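Local structure of serine-rich Repeat Adhesion Glycoprotein (Srr1) (Streptococcus agalactiae, 4MBO) at residues 15-20 and 47-52; 54-59 and 106-111; 71-76 and 174-179. The protein binds fibrinogen as a serine-rich repeat surface glycoprotein, probably helping the bacterium adhere to host tissue. One frame throughout, in Å; residues are numbered along the deposited sequence.

Contact 1 of 3, residues 15-20 and 47-52; sequences SELQKV and FAFSIA
Q18 and S50 form a hydrogen-bonded antiparallel pair at the edge of the Ig-like domain's antiparallel sheet, where the loop leading into strand 20-25 is laid along strand 43-51. Each residue satisfies the other: Q18 N donates to S50 O at 2.8 Å and S50 N donates to Q18 O at 2.9 Å, with nearly straight N-H...O angles of 167° and 172°. On the far side of strand 43-51, F49 and I51 make backbone hydrogen bonds to A118 and I116 of strand 116-126, so the strand is held along both edges.

At K19 the chain turns a corner, and pairing resumes beyond it between A48 and N21. In between, A48 O receives a CA-H...O contact from V20 CA at 3.4 Å. The amide end of Q18 folds back on its own segment, the chain bent at chi2 (-68°), and NE2 makes a weak hydrogen bond of 3.3 Å to E16 O.

On the face of the sheet away from the side chains of Q18 and S50, the contact is apolar. L17 CD1 sits over the centre of the F49 ring, 3.9 Å from its centroid, as a CH-pi contact, and V20 CG2 lies beside F49 CB. L145 of strand 139-145 touches L17, V20 and F49, while F60 meets the F49 ring edge-to-face, which places these residues in the packing between the sheets. The other L17 methyl, CD2, is shared: it lies 3.4 Å from F49 CE1 and 3.5 Å from I51 CD1.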
# COMPACT_ATOMS: atom_id res chain seq x y z
N SER A 15 -4.13 -13.57 28.72
CA SER A 15 -4.87 -13.26 29.95
C SER A 15 -4.00 -13.28 31.23
O SER A 15 -4.48 -12.84 32.29
CB SER A 15 -6.08 -14.21 30.12
OG SER A 15 -5.66 -15.55 30.31
N GLU A 16 -2.75 -13.75 31.12
CA GLU A 16 -1.80 -13.87 32.28
C GLU A 16 -0.69 -12.80 32.28
O GLU A 16 0.18 -12.74 33.19
CB GLU A 16 -1.13 -15.25 32.25
CG GLU A 16 -0.23 -15.55 33.43
CD GLU A 16 0.39 -16.94 33.39
OE1 GLU A 16 0.18 -17.68 32.39
OE2 GLU A 16 1.10 -17.30 34.36
N LEU A 17 -0.66 -12.00 31.23
CA LEU A 17 0.33 -10.94 31.13
C LEU A 17 0.07 -9.92 32.22
O LEU A 17 -1.09 -9.65 32.53
CB LEU A 17 0.22 -10.29 29.75
CG LEU A 17 0.36 -11.24 28.56
CD1 LEU A 17 0.28 -10.49 27.26
CD2 LEU A 17 1.65 -12.03 28.63
N GLN A 18 1.12 -9.34 32.79
CA GLN A 18 1.01 -8.35 33.84
C GLN A 18 1.61 -7.01 33.42
O GLN A 18 2.43 -6.96 32.50
CB GLN A 18 1.77 -8.83 35.09
CG GLN A 18 1.32 -10.18 35.63
CD GLN A 18 -0.07 -10.14 36.23
OE1 GLN A 18 -0.40 -9.22 36.99
NE2 GLN A 18 -0.89 -11.13 35.91
N LYS A 19 1.19 -5.93 34.08
CA LYS A 19 1.72 -4.60 33.80
C LYS A 19 1.58 -4.28 32.31
O LYS A 19 2.42 -3.61 31.72
CB LYS A 19 3.21 -4.51 34.23
CG LYS A 19 3.43 -5.01 35.64
CD LYS A 19 4.88 -4.92 36.11
CE LYS A 19 5.25 -3.50 36.44
NZ LYS A 19 6.44 -3.45 37.33
N VAL A 20 0.47 -4.71 31.73
CA VAL A 20 0.27 -4.47 30.32
C VAL A 20 -0.02 -3.00 29.99
O VAL A 20 -0.83 -2.32 30.65
CB VAL A 20 -0.93 -5.31 29.79
CG1 VAL A 20 -1.19 -5.00 28.34
CG2 VAL A 20 -0.70 -6.80 30.01
N PHE A 47 3.77 -1.60 22.82
CA PHE A 47 3.19 -2.34 23.94
C PHE A 47 4.30 -2.92 24.79
O PHE A 47 5.44 -3.06 24.35
CB PHE A 47 2.20 -3.42 23.46
CG PHE A 47 2.78 -4.46 22.55
CD1 PHE A 47 3.36 -5.60 23.07
CD2 PHE A 47 2.69 -4.29 21.18
CE1 PHE A 47 3.89 -6.57 22.21
CE2 PHE A 47 3.21 -5.25 20.33
CZ PHE A 47 3.81 -6.37 20.85
N ALA A 48 3.95 -3.27 26.03
CA ALA A 48 4.91 -3.85 26.94
C ALA A 48 4.15 -4.58 28.02
O ALA A 48 2.97 -4.28 28.29
CB ALA A 48 5.77 -2.76 27.55
N PHE A 49 4.82 -5.53 28.65
CA PHE A 49 4.26 -6.30 29.76
C PHE A 49 5.36 -7.13 30.42
O PHE A 49 6.49 -7.19 29.93
CB PHE A 49 3.13 -7.25 29.28
CG PHE A 49 3.56 -8.25 28.26
CD1 PHE A 49 4.10 -9.48 28.63
CD2 PHE A 49 3.43 -7.97 26.90
CE1 PHE A 49 4.51 -10.41 27.69
CE2 PHE A 49 3.86 -8.89 25.96
CZ PHE A 49 4.39 -10.11 26.34
N SER A 50 5.01 -7.74 31.55
CA SER A 50 5.82 -8.72 32.22
C SER A 50 5.05 -10.02 32.31
O SER A 50 3.81 -10.03 32.32
CB SER A 50 6.16 -8.28 33.64
OG SER A 50 7.01 -7.17 33.62
N ILE A 51 5.77 -11.14 32.40
CA ILE A 51 5.14 -12.45 32.57
C ILE A 51 6.11 -13.33 33.40
O ILE A 51 7.33 -13.37 33.12
CB ILE A 51 4.71 -13.08 31.22
CG1 ILE A 51 3.91 -14.35 31.46
CG2 ILE A 51 5.89 -13.35 30.29
CD1 ILE A 51 3.12 -14.80 30.26
N ALA A 52 5.60 -13.96 34.45
CA ALA A 52 6.47 -14.75 35.35
C ALA A 52 7.19 -15.90 34.66
O ALA A 52 8.39 -16.12 34.87
CB ALA A 52 5.64 -15.28 36.52

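Contact 2 of 3, residues 54-59 and 106-111; sequences VNEGDV and WTRYAS
V54 O is approached by S111 CA, whose CA-H...O contact measures 3.3 Å, and by water 2, which can donate to V54 O (2.8 Å) or to S111 O, its protons being shared among several acceptors. Both segments belong to the Ig-like domain, the 54-59 loop joining strands 43-51 and 59-64. Within it N55 to D58 form a type II beta turn with G57 at positive phi. Two backbone bonds fasten this turn to the end of strand 101-106: G57 N donates to W106 O at 3.0 Å, and W106 N to D58 O at 2.9 Å. At the outer end, R108 NE forms a salt bridge with E56 OE1 at 2.9 Å, reaching the oxygen from above the carboxylate plane; the carboxylate and guanidinium planes stand 62° apart.

Behind the turn, V54 crosses the indole of W106 at about a right angle. Its CG1 lies over one face, 3.7 Å from the centroid of the five-membered ring, while CG2 reaches A110 CB. T107 OG1 caps the short, weakly bonded helical turn at about 108-111 by accepting from A110 N, and also bonds to L89 O. The indole continues inward between strands, touching F49 and I51 of strand 43-51, and L90 and A91 of strand 89-95.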
# COMPACT_ATOMS: atom_id res chain seq x y z
N VAL A 54 6.73 -18.78 31.00
CA VAL A 54 6.00 -19.27 29.85
C VAL A 54 6.51 -20.64 29.42
O VAL A 54 7.56 -21.08 29.88
CB VAL A 54 6.16 -18.31 28.64
CG1 VAL A 54 5.74 -16.90 29.03
CG2 VAL A 54 7.60 -18.33 28.12
N ASN A 55 5.74 -21.31 28.57
CA ASN A 55 6.11 -22.58 27.97
C ASN A 55 6.36 -22.38 26.50
O ASN A 55 5.71 -21.53 25.87
CB ASN A 55 5.01 -23.62 28.14
CG ASN A 55 4.84 -24.05 29.58
OD1 ASN A 55 5.82 -24.28 30.28
ND2 ASN A 55 3.59 -24.17 30.02
N GLU A 56 7.29 -23.16 25.95
CA GLU A 56 7.62 -23.16 24.56
C GLU A 56 6.34 -23.42 23.80
O GLU A 56 5.61 -24.38 24.08
CB GLU A 56 8.67 -24.26 24.18
CG GLU A 56 8.94 -24.29 22.67
CD GLU A 56 9.99 -25.33 22.20
OE1 GLU A 56 10.49 -26.09 23.04
OE2 GLU A 56 10.27 -25.40 20.97
N GLY A 57 6.08 -22.57 22.83
CA GLY A 57 4.91 -22.74 21.97
C GLY A 57 3.67 -22.04 22.44
O GLY A 57 2.68 -22.00 21.70
N ASP A 58 3.66 -21.55 23.68
CA ASP A 58 2.53 -20.74 24.15
C ASP A 58 2.52 -19.47 23.32
O ASP A 58 3.55 -19.07 22.77
CB ASP A 58 2.63 -20.32 25.61
CG ASP A 58 2.45 -21.44 26.55
OD1 ASP A 58 1.96 -22.53 26.15
OD2 ASP A 58 2.82 -21.19 27.73
N VAL A 59 1.36 -18.83 23.26
CA VAL A 59 1.21 -17.65 22.45
C VAL A 59 0.56 -16.50 23.20
O VAL A 59 -0.03 -16.70 24.26
CB VAL A 59 0.34 -17.92 21.19
CG1 VAL A 59 0.97 -19.00 20.31
CG2 VAL A 59 -1.07 -18.31 21.56
N TRP A 106 6.15 -17.97 22.11
CA TRP A 106 7.31 -18.03 22.98
C TRP A 106 8.29 -19.14 22.56
O TRP A 106 7.89 -20.25 22.21
CB TRP A 106 6.90 -18.27 24.42
CG TRP A 106 6.05 -17.18 24.99
CD1 TRP A 106 4.72 -17.23 25.21
CD2 TRP A 106 6.47 -15.85 25.36
NE1 TRP A 106 4.28 -16.02 25.69
CE2 TRP A 106 5.36 -15.19 25.85
CE3 TRP A 106 7.72 -15.19 25.35
CZ2 TRP A 106 5.43 -13.85 26.33
CZ3 TRP A 106 7.80 -13.88 25.82
CH2 TRP A 106 6.65 -13.22 26.29
N THR A 107 9.57 -18.85 22.68
CA THR A 107 10.61 -19.81 22.32
C THR A 107 11.00 -20.76 23.45
O THR A 107 10.62 -20.62 24.61
CB THR A 107 11.88 -19.06 21.91
OG1 THR A 107 12.35 -18.31 23.04
CG2 THR A 107 11.64 -18.15 20.71
N ARG A 108 11.81 -21.77 23.10
CA ARG A 108 12.35 -22.68 24.09
C ARG A 108 13.20 -21.86 25.07
O ARG A 108 13.10 -22.03 26.28
CB ARG A 108 13.21 -23.77 23.39
CG ARG A 108 13.76 -24.85 24.31
CD ARG A 108 14.27 -26.10 23.55
NE ARG A 108 13.27 -26.60 22.58
CZ ARG A 108 13.48 -26.83 21.29
NH1 ARG A 108 14.70 -26.77 20.74
NH2 ARG A 108 12.47 -27.24 20.55
N TYR A 109 13.99 -20.94 24.53
CA TYR A 109 14.83 -20.09 25.39
C TYR A 109 13.96 -19.34 26.41
O TYR A 109 14.25 -19.33 27.61
CB TYR A 109 15.66 -19.12 24.57
CG TYR A 109 16.32 -18.05 25.45
CD1 TYR A 109 17.39 -18.37 26.28
CD2 TYR A 109 15.85 -16.74 25.46
CE1 TYR A 109 17.98 -17.42 27.08
CE2 TYR A 109 16.45 -15.78 26.26
CZ TYR A 109 17.52 -16.13 27.07
OH TYR A 109 18.15 -15.20 27.90
N ALA A 110 12.86 -18.75 25.94
CA ALA A 110 11.98 -18.05 26.86
C ALA A 110 11.45 -18.93 27.97
O ALA A 110 11.28 -18.47 29.08
CB ALA A 110 10.81 -17.41 26.10
N SER A 111 11.14 -20.20 27.67
CA SER A 111 10.60 -21.14 28.65
C SER A 111 11.58 -21.48 29.80
O SER A 111 11.16 -22.00 30.82
CB SER A 111 10.09 -22.44 27.98
OG SER A 111 11.16 -23.24 27.46
O HOH W 1 9.68 -19.04 31.25
O HOH W 2 8.68 -21.74 32.34

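Contact 3 of 3, residues 71-76 and 174-179; sequences QGIGTI and RSRIMK
Polar contact between K179 and the 71-76 loop runs through one water: water 3 accepts from K179 NZ at 2.8 Å and lies 2.8 Å from G74 O, with G72 O equally near. The ammonium has a second partner, a salt bridge to D245, and T75 OG1 is hydrogen-bonded to D182 OD1. The direct backbone approach is a CA-H...O contact, K179 CA to I73 O at 3.2 Å, and the I73 backbone is hydrogen-bonded to L180, the next residue of the strand.

The loop is a type II' beta turn from Q71 to G74, closed by G74 N to Q71 O, and it meets strand 169-181 where the Ig-like domain adjoins the C-terminal adhesin domain. R176 spans the same junction, its NE in a salt bridge with D38.

The remaining contacts are apolar or van der Waals. I73 CB rests 3.7 Å from M178 O, and its CD1 extends toward I177, 4.3 Å from CG2 of that residue. The K179 chain bends at chi2 (66°), and its CD lies 3.4 Å from I73 O and 3.7 Å from T75 CG2, the T75 and K179 side chains crossing obliquely.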
# COMPACT_ATOMS: atom_id res chain seq x y z
N GLN A 71 1.85 -3.74 7.54
CA GLN A 71 2.49 -3.81 6.22
C GLN A 71 2.66 -2.55 5.36
O GLN A 71 3.72 -2.37 4.72
CB GLN A 71 1.70 -4.81 5.38
CG GLN A 71 1.76 -6.23 5.92
CD GLN A 71 0.89 -7.16 5.12
OE1 GLN A 71 -0.21 -6.79 4.74
NE2 GLN A 71 1.37 -8.40 4.91
N GLY A 72 1.64 -1.73 5.26
CA GLY A 72 1.64 -0.60 4.34
C GLY A 72 1.53 -1.17 2.94
O GLY A 72 0.52 -1.84 2.61
N ILE A 73 2.59 -0.98 2.12
CA ILE A 73 2.61 -1.54 0.75
C ILE A 73 3.35 -2.89 0.67
O ILE A 73 3.45 -3.48 -0.37
CB ILE A 73 3.17 -0.58 -0.31
CG1 ILE A 73 4.67 -0.26 -0.10
CG2 ILE A 73 2.34 0.70 -0.33
CD1 ILE A 73 5.28 0.50 -1.24
N GLY A 74 3.81 -3.38 1.82
CA GLY A 74 4.55 -4.61 1.85
C GLY A 74 3.75 -5.88 1.90
O GLY A 74 2.54 -5.87 2.07
N THR A 75 4.45 -7.00 1.79
CA THR A 75 3.83 -8.33 1.80
C THR A 75 4.34 -9.24 2.92
O THR A 75 3.89 -10.35 3.03
CB THR A 75 4.06 -9.07 0.49
OG1 THR A 75 5.45 -9.38 0.33
CG2 THR A 75 3.60 -8.26 -0.72
N ILE A 76 5.25 -8.75 3.75
CA ILE A 76 5.81 -9.58 4.82
C ILE A 76 4.78 -9.82 5.91
O ILE A 76 4.08 -8.86 6.35
CB ILE A 76 7.03 -8.88 5.46
CG1 ILE A 76 8.09 -8.62 4.40
CG2 ILE A 76 7.63 -9.74 6.58
CD1 ILE A 76 9.27 -7.81 4.89
N ARG A 174 -3.13 9.31 -12.85
CA ARG A 174 -2.51 9.12 -11.52
C ARG A 174 -1.79 7.79 -11.50
O ARG A 174 -2.20 6.86 -12.18
CB ARG A 174 -3.56 9.21 -10.40
CG ARG A 174 -2.98 9.10 -9.01
CD ARG A 174 -4.01 9.41 -7.93
NE ARG A 174 -5.20 8.56 -8.07
CZ ARG A 174 -6.27 8.65 -7.29
NH1 ARG A 174 -6.30 9.51 -6.28
NH2 ARG A 174 -7.33 7.86 -7.52
N SER A 175 -0.70 7.68 -10.74
CA SER A 175 -0.01 6.41 -10.62
C SER A 175 0.48 6.21 -9.21
O SER A 175 0.50 7.16 -8.46
CB SER A 175 1.14 6.33 -11.60
OG SER A 175 2.12 7.32 -11.27
N ARG A 176 0.82 4.99 -8.86
CA ARG A 176 1.26 4.66 -7.50
C ARG A 176 2.02 3.35 -7.45
O ARG A 176 1.65 2.39 -8.10
CB ARG A 176 -0.00 4.57 -6.63
CG ARG A 176 0.22 4.50 -5.15
CD ARG A 176 -1.12 4.58 -4.40
NE ARG A 176 -0.81 4.81 -3.01
CZ ARG A 176 -0.80 3.89 -2.07
NH1 ARG A 176 -0.38 4.25 -0.87
NH2 ARG A 176 -1.16 2.64 -2.30
N ILE A 177 3.10 3.29 -6.66
CA ILE A 177 3.74 2.06 -6.36
C ILE A 177 2.92 1.57 -5.17
O ILE A 177 2.92 2.20 -4.08
CB ILE A 177 5.21 2.24 -5.97
CG1 ILE A 177 5.97 2.76 -7.19
CG2 ILE A 177 5.75 0.95 -5.45
CD1 ILE A 177 7.43 3.08 -6.97
N MET A 178 2.13 0.53 -5.38
CA MET A 178 1.21 0.10 -4.34
C MET A 178 1.50 -1.25 -3.72
O MET A 178 0.75 -1.71 -2.86
CB MET A 178 -0.23 0.21 -4.84
CG MET A 178 -0.49 -0.39 -6.20
SD MET A 178 -0.10 -2.12 -6.30
CE MET A 178 -1.36 -2.81 -5.16
N LYS A 179 2.60 -1.87 -4.12
CA LYS A 179 2.98 -3.17 -3.56
C LYS A 179 4.45 -3.43 -3.75
O LYS A 179 4.99 -3.18 -4.84
CB LYS A 179 2.21 -4.31 -4.21
CG LYS A 179 2.21 -5.63 -3.44
CD LYS A 179 1.48 -5.57 -2.10
CE LYS A 179 0.05 -5.04 -2.25
NZ LYS A 179 -0.77 -5.28 -1.02
O HOH W 3 0.37 -4.28 1.32

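Contacts 1 and 2 share one apolar interior, their centres 14 Å apart: F49 CE1 lies 3.8 Å from W106 CH2 and I51 CG2 lies 4.0 Å from W106 CZ2, so F49 and I51 link the packing of the 15-20 loop to the indole of W106, against which V54 rests. Contact 3 is remote, its centre 34 Å from those of both others. The nearest atoms of contacts 1 and 3 are about 13 Å apart; those of contacts 2 and 3 are about 17 Å apart. Contact 3 lies about 3 Å from the centre of the molecule, at the domain junction, with the I73 side chain about 9 Å from a bound calcium ion. In related adhesins fibrinogen peptides dock between two such domains, so contact 3 probably lies nearest the ligand-binding region.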